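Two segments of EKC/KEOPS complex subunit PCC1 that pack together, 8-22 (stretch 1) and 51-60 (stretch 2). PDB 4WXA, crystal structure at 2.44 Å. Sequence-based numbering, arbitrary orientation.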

# COMPACT_ATOMS: atom_id res chain seq x y z
N SER A 8 -4.87 11.54 12.51
CA SER A 8 -5.23 10.12 12.84
C SER A 8 -4.86 9.10 11.74
O SER A 8 -5.06 9.33 10.55
CB SER A 8 -6.71 10.01 13.20
OG SER A 8 -7.14 11.18 13.90
N LEU A 9 -4.25 7.99 12.12
CA LEU A 9 -3.69 7.10 11.11
C LEU A 9 -4.67 5.96 10.96
O LEU A 9 -4.44 4.88 11.40
CB LEU A 9 -2.27 6.62 11.46
CG LEU A 9 -1.13 7.68 11.35
CD1 LEU A 9 0.16 7.14 11.89
CD2 LEU A 9 -0.85 8.11 9.93
N ASP A 10 -5.79 6.24 10.33
CA ASP A 10 -6.91 5.34 10.42
C ASP A 10 -7.41 4.82 9.06
O ASP A 10 -8.41 4.17 9.02
CB ASP A 10 -8.03 6.00 11.20
CG ASP A 10 -8.46 7.36 10.63
OD1 ASP A 10 -7.99 7.80 9.52
OD2 ASP A 10 -9.34 7.97 11.31
N HIS A 11 -6.73 5.16 7.97
CA HIS A 11 -6.85 4.46 6.71
C HIS A 11 -5.77 3.37 6.63
O HIS A 11 -4.60 3.65 6.58
CB HIS A 11 -6.63 5.42 5.60
CG HIS A 11 -7.73 6.43 5.44
ND1 HIS A 11 -7.95 7.46 6.34
CD2 HIS A 11 -8.63 6.60 4.45
CE1 HIS A 11 -8.97 8.20 5.92
NE2 HIS A 11 -9.39 7.71 4.76
N THR A 12 -6.15 2.11 6.66
CA THR A 12 -5.18 1.02 6.83
C THR A 12 -5.30 0.04 5.74
O THR A 12 -6.37 -0.18 5.20
CB THR A 12 -5.31 0.28 8.17
OG1 THR A 12 -6.54 -0.39 8.25
CG2 THR A 12 -5.32 1.27 9.34
N LEU A 13 -4.16 -0.52 5.39
CA LEU A 13 -4.13 -1.61 4.48
C LEU A 13 -3.12 -2.68 4.96
O LEU A 13 -2.05 -2.37 5.48
CB LEU A 13 -3.71 -1.08 3.15
CG LEU A 13 -3.80 -2.06 1.98
CD1 LEU A 13 -4.06 -1.25 0.78
CD2 LEU A 13 -2.52 -2.78 1.72
N GLU A 14 -3.48 -3.94 4.81
CA GLU A 14 -2.55 -5.02 5.16
C GLU A 14 -2.37 -5.90 3.96
O GLU A 14 -3.31 -6.38 3.31
CB GLU A 14 -2.97 -5.80 6.38
CG GLU A 14 -2.23 -7.12 6.48
CD GLU A 14 -1.99 -7.59 7.90
OE1 GLU A 14 -2.97 -7.98 8.58
OE2 GLU A 14 -0.82 -7.63 8.33
N LEU A 15 -1.13 -6.11 3.68
CA LEU A 15 -0.75 -6.91 2.58
C LEU A 15 -0.10 -8.24 3.06
O LEU A 15 0.76 -8.22 3.95
CB LEU A 15 0.23 -6.07 1.85
CG LEU A 15 0.83 -6.67 0.60
CD1 LEU A 15 -0.21 -6.97 -0.48
CD2 LEU A 15 1.81 -5.64 0.04
N LYS A 16 -0.56 -9.38 2.56
CA LYS A 16 0.06 -10.71 2.98
C LYS A 16 0.66 -11.43 1.79
O LYS A 16 -0.01 -11.63 0.78
CB LYS A 16 -0.96 -11.62 3.62
CG LYS A 16 -1.93 -10.95 4.58
CD LYS A 16 -2.74 -12.03 5.24
CE LYS A 16 -3.50 -11.57 6.45
NZ LYS A 16 -4.66 -10.70 6.13
N ILE A 17 1.94 -11.79 1.89
CA ILE A 17 2.66 -12.29 0.74
C ILE A 17 3.27 -13.67 1.03
O ILE A 17 4.24 -13.78 1.73
CB ILE A 17 3.77 -11.31 0.36
CG1 ILE A 17 3.14 -9.97 -0.08
CG2 ILE A 17 4.64 -11.79 -0.78
CD1 ILE A 17 3.88 -8.85 0.58
N PRO A 18 2.68 -14.75 0.46
CA PRO A 18 3.13 -16.10 0.70
C PRO A 18 4.34 -16.48 -0.10
O PRO A 18 4.29 -16.53 -1.30
CB PRO A 18 1.96 -16.98 0.31
CG PRO A 18 0.86 -16.08 -0.02
CD PRO A 18 1.39 -14.70 -0.22
N PHE A 19 5.45 -16.71 0.57
CA PHE A 19 6.62 -17.22 -0.13
C PHE A 19 6.65 -18.77 -0.05
O PHE A 19 5.87 -19.39 0.62
CB PHE A 19 7.85 -16.63 0.53
CG PHE A 19 8.09 -15.20 0.21
CD1 PHE A 19 7.53 -14.24 0.96
CD2 PHE A 19 8.91 -14.83 -0.83
CE1 PHE A 19 7.76 -12.91 0.68
CE2 PHE A 19 9.16 -13.51 -1.12
CZ PHE A 19 8.57 -12.54 -0.34
N GLU A 20 7.60 -19.39 -0.71
CA GLU A 20 7.70 -20.86 -0.70
C GLU A 20 8.19 -21.40 0.67
O GLU A 20 7.71 -22.39 1.14
CB GLU A 20 8.65 -21.33 -1.80
CG GLU A 20 8.41 -20.84 -3.23
CD GLU A 20 9.41 -21.43 -4.26
N THR A 21 9.14 -20.75 1.31
CA THR A 21 9.64 -21.21 2.62
C THR A 21 9.68 -20.13 3.72
O THR A 21 9.68 -18.92 3.46
CB THR A 21 11.05 -21.82 2.50
OG1 THR A 21 11.98 -20.81 2.19
CG2 THR A 21 11.19 -22.85 1.38
N GLU A 22 9.75 -20.59 4.97
CA GLU A 22 9.92 -19.70 6.11
C GLU A 22 11.22 -18.84 5.98
O GLU A 22 11.19 -17.60 6.20
CB GLU A 22 9.81 -20.46 7.43
CG GLU A 22 10.41 -19.76 8.69
CD GLU A 22 10.14 -20.49 10.03
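Stretch 2, residues 51-60: KNVMLVQFRS

Stretch 2 lies beside stretch 1 as the neighbouring strand of an antiparallel sheet. Residues 53-60 are extended, with phi between -93° and -152° and psi between 114° and 160°, and they run against strand 11-18 at 164° between N-to-C directions, the axes approaching to 4.5 Å. The register follows from paired backbone hydrogen bonds: Leu-15 N to Val-56 O is 2.8 Å and Val-56 N to Leu-15 O 3.0 Å, with angles at hydrogen of 175° and 171°. Equivalent pairs join His-11 with Ser-60, Leu-13 with Phe-58 and Ile-17 with Met-54. Between them fall the non-hydrogen-bonded pairs, whose CA atoms come closer: Glu-14 CA to Gln-57 CA is 4.4 Å, against 5.1 Å for Leu-15 CA to Val-56 CA.

This alternation sorts the side chains. Leu-13, Leu-15, Ile-17, Met-54, Val-56 and Phe-58 share one buried face. Phe-58 adopts chi1 m (-50°) with chi2 84°, which places its ring beside two leucines: Phe-58 CD1 is 3.9 Å from Leu-13 CD2, and Phe-58 CE1 is 4.2 Å from Leu-15 CB, the latter atom lying at the ring edge. Both leucines are t at chi1 but differ at chi2, t in Leu-13 and p in Leu-15. Val-56 is t, and its CG2 reaches 4.4 Å from Ile-17 CD1. Met-54 is extended through chi1 and chi2, both t, so its end leads away from stretch 1, yet its SD remains 4.2 Å from Ile-17 CD1.

The other face carries Thr-12, Glu-14, Lys-16, Val-53, Leu-55, Gln-57 and Arg-59. Gln-57, with chi1 t and chi2 p, folds its amide back so that NE2 donates to its neighbour's carbonyl, Phe-58 O, at 3.1 Å. The same NE2 lies 3.2 Å from Leu-13 O, but the angle is too poor for a hydrogen bond. Across the pair, Gln-57 OE1 is 3.4 Å from Glu-14 CB. Leu-55 is m,t, and its CD2 meets Lys-16 CG at 4.1 Å; the end of the lysine leads away.

Beyond the strand, Asn-52 grips Phe-19 through backbone and side chain together. Phe-19 N donates to Asn-52 O at 2.8 Å, while chi1 p (71°) and chi2 -62° direct Asn-52 ND2 to Phe-19 O, 2.6 Å away at 169°. Phe-19, at chi1 m, sets its ring edge against Met-54, with CE1 3.9 Å from Met-54 CB. The two stretches together bury 1101 Å².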

# COMPACT_ATOMS: atom_id res chain seq x y z
N LYS A 51 6.02 -17.75 9.59
CA LYS A 51 6.25 -18.93 8.75
C LYS A 51 6.63 -18.49 7.40
O LYS A 51 7.51 -17.66 7.29
CB LYS A 51 5.04 -19.89 8.71
CG LYS A 51 4.56 -20.29 10.10
CD LYS A 51 4.33 -21.78 10.29
N ASN A 52 5.95 -18.98 6.36
CA ASN A 52 6.37 -18.60 5.01
C ASN A 52 5.73 -17.27 4.51
O ASN A 52 5.99 -16.86 3.36
CB ASN A 52 6.07 -19.77 4.07
CG ASN A 52 4.61 -19.94 3.86
OD1 ASN A 52 3.83 -20.20 4.79
ND2 ASN A 52 4.18 -19.65 2.64
N VAL A 53 4.92 -16.61 5.37
CA VAL A 53 4.16 -15.38 4.92
C VAL A 53 4.81 -14.10 5.42
O VAL A 53 5.16 -13.97 6.59
CB VAL A 53 2.71 -15.38 5.41
CG1 VAL A 53 1.99 -14.17 4.87
CG2 VAL A 53 1.96 -16.63 4.91
N MET A 54 4.97 -13.14 4.52
CA MET A 54 5.36 -11.77 4.90
C MET A 54 4.11 -10.89 5.12
O MET A 54 3.20 -10.88 4.31
CB MET A 54 6.26 -11.18 3.85
CG MET A 54 6.77 -9.79 4.23
SD MET A 54 7.49 -8.96 2.77
CE MET A 54 8.76 -8.03 3.55
N LEU A 55 4.07 -10.17 6.24
CA LEU A 55 2.96 -9.36 6.62
C LEU A 55 3.44 -7.89 6.59
O LEU A 55 4.45 -7.56 7.22
CB LEU A 55 2.49 -9.82 7.97
CG LEU A 55 2.21 -11.29 8.14
CD1 LEU A 55 1.91 -11.71 9.57
CD2 LEU A 55 1.00 -11.73 7.31
N VAL A 56 2.75 -7.02 5.80
CA VAL A 56 3.06 -5.59 5.77
C VAL A 56 1.78 -4.77 6.05
O VAL A 56 0.80 -4.79 5.29
CB VAL A 56 3.53 -5.17 4.38
CG1 VAL A 56 4.10 -3.75 4.40
CG2 VAL A 56 4.63 -6.02 3.89
N GLN A 57 1.78 -4.09 7.17
CA GLN A 57 0.69 -3.29 7.66
C GLN A 57 1.03 -1.78 7.43
O GLN A 57 2.05 -1.26 7.96
CB GLN A 57 0.57 -3.61 9.12
CG GLN A 57 -0.52 -2.91 9.89
CD GLN A 57 -1.88 -3.25 9.31
OE1 GLN A 57 -2.33 -4.41 9.40
NE2 GLN A 57 -2.52 -2.26 8.65
N PHE A 58 0.24 -1.13 6.56
CA PHE A 58 0.26 0.34 6.38
C PHE A 58 -0.85 1.03 7.18
O PHE A 58 -1.93 0.47 7.35
CB PHE A 58 0.03 0.67 4.92
CG PHE A 58 0.91 -0.09 3.98
CD1 PHE A 58 0.57 -1.35 3.58
CD2 PHE A 58 2.08 0.47 3.49
CE1 PHE A 58 1.39 -2.08 2.69
CE2 PHE A 58 2.89 -0.23 2.63
CZ PHE A 58 2.54 -1.53 2.23
N ARG A 59 -0.58 2.23 7.65
CA ARG A 59 -1.52 3.09 8.35
C ARG A 59 -1.25 4.48 7.79
O ARG A 59 -0.08 4.88 7.63
CB ARG A 59 -1.29 3.10 9.85
CG ARG A 59 -1.31 1.72 10.47
CD ARG A 59 -1.28 1.70 12.00
NE ARG A 59 0.08 1.86 12.51
CZ ARG A 59 1.04 0.94 12.36
N SER A 60 -2.30 5.23 7.49
CA SER A 60 -2.12 6.56 6.88
C SER A 60 -3.25 7.48 7.20
O SER A 60 -4.33 7.04 7.57
CB SER A 60 -2.04 6.38 5.38
OG SER A 60 -1.82 7.60 4.73